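Origin of replication complex subunit 1B (Arabidopsis thaliana, PDB 5HH7) is a subunit of the origin recognition complex that binds replication origins and reads the unmodified histone H3 tail through its BAH-PHD cassette. Local coordinates at residues 67-72 and 90-95. Numbering follows the deposited sequence.
Sequences CDDCLG and DWICQF. With ZN (zinc ion), chain D.
Cys67 and Cys93 meet at a zinc ion of the PHD finger, each with SG 2.6 Å from ZN. Cys70 SG is a third ligand, and Cys96 on helix 94-98 completes the site. Cys67 SG also accepts backbone N-H groups from both segments. Cys93 N reaches it across the contact at 3.3 Å, while Asp69 N and Cys70 N approach from its own loop. With SG anti to the backbone N (chi1 170°), the sulfur sits where all three can reach it. Cys70 SG takes a weak bond from Gly72 N. Cys93 is the N-cap of helix 94-98, and its SG accepts a backbone N-H from the first turn. Away from the metal, Asp68 and Trp91 pair twice. Asp68 N gives a nearly straight bond to Trp91 O at 2.9 Å. Trp91 N returns one to Asp68 OD2 at 2.8 Å, meeting the oxygen from above the carboxylate plane. Asp90 OD1 lies 4.2 Å from Asp68 OD2, a like-charge pair that the N-H bond probably partly offsets. Trp91 sets the CZ3 edge of its indole against Cys67 CA, at 3.6 Å, and packs on an apolar side chain of the bound H3 peptide. Leu71 O accepts a hydrogen bond from a basic side chain of that peptide. N-H donation to the thiolates probably tempers their negative charge. The metal and the Asp68-Trp91 pair join two segments that both overlap histone-binding regions.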
loop_
_atom_site.group_PDB
_atom_site.type_symbol
_atom_site.label_atom_id
_atom_site.label_comp_id
_atom_site.label_asym_id
_atom_site.label_seq_id
_atom_site.Cartn_x
_atom_site.Cartn_y
_atom_site.Cartn_z
ATOM N N CYS A 67 -7.780 6.210 11.441
ATOM C CA CYS A 67 -9.209 6.005 11.251
ATOM C C CYS A 67 -9.454 5.005 10.127
ATOM O O CYS A 67 -8.865 5.124 9.058
ATOM C CB CYS A 67 -9.901 7.329 10.930
ATOM S SG CYS A 67 -11.599 7.112 10.406
ATOM N N ASP A 68 -10.314 4.017 10.378
ATOM C CA ASP A 68 -10.655 3.009 9.374
ATOM C C ASP A 68 -11.169 3.620 8.075
ATOM O O ASP A 68 -10.978 3.048 7.004
ATOM C CB ASP A 68 -11.723 2.046 9.905
ATOM C CG ASP A 68 -11.194 1.111 10.967
ATOM O OD1 ASP A 68 -9.958 1.013 11.104
ATOM O OD2 ASP A 68 -12.019 0.469 11.656
ATOM N N ASP A 69 -11.832 4.769 8.176
ATOM C CA ASP A 69 -12.500 5.363 7.019
ATOM C C ASP A 69 -11.636 6.359 6.248
ATOM O O ASP A 69 -11.322 6.136 5.076
ATOM C CB ASP A 69 -13.831 6.008 7.426
ATOM C CG ASP A 69 -14.923 4.985 7.662
ATOM O OD1 ASP A 69 -14.697 3.802 7.335
ATOM O OD2 ASP A 69 -16.005 5.362 8.162
ATOM N N CYS A 70 -11.255 7.451 6.908
ATOM C CA CYS A 70 -10.506 8.515 6.247
ATOM C C CYS A 70 -8.999 8.273 6.275
ATOM O O CYS A 70 -8.245 8.975 5.602
ATOM C CB CYS A 70 -10.825 9.871 6.887
ATOM S SG CYS A 70 -9.874 10.231 8.384
ATOM N N LEU A 71 -8.569 7.290 7.063
ATOM C CA LEU A 71 -7.147 6.968 7.226
ATOM C C LEU A 71 -6.310 8.110 7.809
ATOM O O LEU A 71 -5.085 8.099 7.715
ATOM C CB LEU A 71 -6.539 6.465 5.912
ATOM C CG LEU A 71 -7.090 5.133 5.402
ATOM C CD1 LEU A 71 -6.365 4.699 4.134
ATOM C CD2 LEU A 71 -6.971 4.070 6.481
ATOM N N GLY A 72 -6.974 9.083 8.422
ATOM C CA GLY A 72 -6.276 10.171 9.078
ATOM C C GLY A 72 -5.652 9.718 10.384
ATOM O O GLY A 72 -6.046 8.695 10.951
ATOM N N ASP A 90 -12.544 -2.342 15.030
ATOM C CA ASP A 90 -13.084 -1.211 14.279
ATOM C C ASP A 90 -13.001 0.115 15.031
ATOM O O ASP A 90 -13.333 0.195 16.214
ATOM C CB ASP A 90 -14.543 -1.469 13.883
ATOM C CG ASP A 90 -14.706 -2.697 13.005
ATOM O OD1 ASP A 90 -13.686 -3.259 12.558
ATOM O OD2 ASP A 90 -15.866 -3.096 12.758
ATOM N N TRP A 91 -12.561 1.155 14.332
ATOM C CA TRP A 91 -12.570 2.501 14.891
ATOM C C TRP A 91 -12.584 3.548 13.791
ATOM O O TRP A 91 -11.798 3.478 12.849
ATOM C CB TRP A 91 -11.369 2.732 15.808
ATOM C CG TRP A 91 -11.385 4.087 16.462
ATOM C CD1 TRP A 91 -12.016 4.430 17.625
ATOM C CD2 TRP A 91 -10.751 5.281 15.983
ATOM N NE1 TRP A 91 -11.810 5.762 17.901
ATOM C CE2 TRP A 91 -11.037 6.305 16.910
ATOM C CE3 TRP A 91 -9.968 5.581 14.864
ATOM C CZ2 TRP A 91 -10.568 7.608 16.750
ATOM C CZ3 TRP A 91 -9.503 6.875 14.708
ATOM C CH2 TRP A 91 -9.804 7.872 15.647
ATOM N N ILE A 92 -13.491 4.511 13.912
ATOM C CA ILE A 92 -13.490 5.673 13.035
ATOM C C ILE A 92 -13.489 6.937 13.878
ATOM O O ILE A 92 -13.928 6.930 15.029
ATOM C CB ILE A 92 -14.697 5.690 12.075
ATOM C CG1 ILE A 92 -16.010 5.767 12.857
ATOM C CG2 ILE A 92 -14.672 4.469 11.164
ATOM C CD1 ILE A 92 -17.229 5.966 11.978
ATOM N N CYS A 93 -12.993 8.024 13.303
ATOM C CA CYS A 93 -12.867 9.266 14.046
ATOM C C CYS A 93 -14.195 10.011 14.109
ATOM O O CYS A 93 -15.183 9.593 13.505
ATOM C CB CYS A 93 -11.811 10.155 13.408
ATOM S SG CYS A 93 -12.395 10.985 11.930
ATOM N N GLN A 94 -14.203 11.121 14.840
ATOM C CA GLN A 94 -15.414 11.908 15.044
ATOM C C GLN A 94 -15.950 12.510 13.748
ATOM O O GLN A 94 -17.162 12.627 13.569
ATOM C CB GLN A 94 -15.163 13.013 16.071
ATOM C CG GLN A 94 -13.942 13.868 15.780
ATOM C CD GLN A 94 -12.871 13.732 16.843
ATOM O OE1 GLN A 94 -12.601 12.636 17.335
ATOM N NE2 GLN A 94 -12.258 14.852 17.210
ATOM N N PHE A 95 -15.048 12.888 12.849
ATOM C CA PHE A 95 -15.447 13.506 11.590
ATOM C C PHE A 95 -16.167 12.516 10.682
ATOM O O PHE A 95 -17.139 12.870 10.017
ATOM C CB PHE A 95 -14.237 14.110 10.878
ATOM C CG PHE A 95 -13.564 15.199 11.657
ATOM C CD1 PHE A 95 -14.146 16.452 11.758
ATOM C CD2 PHE A 95 -12.357 14.972 12.294
ATOM C CE1 PHE A 95 -13.535 17.459 12.479
ATOM C CE2 PHE A 95 -11.741 15.974 13.015
ATOM C CZ PHE A 95 -12.330 17.220 13.107
HETATM ZN ZN ZN D . -12.031 9.569 9.782
#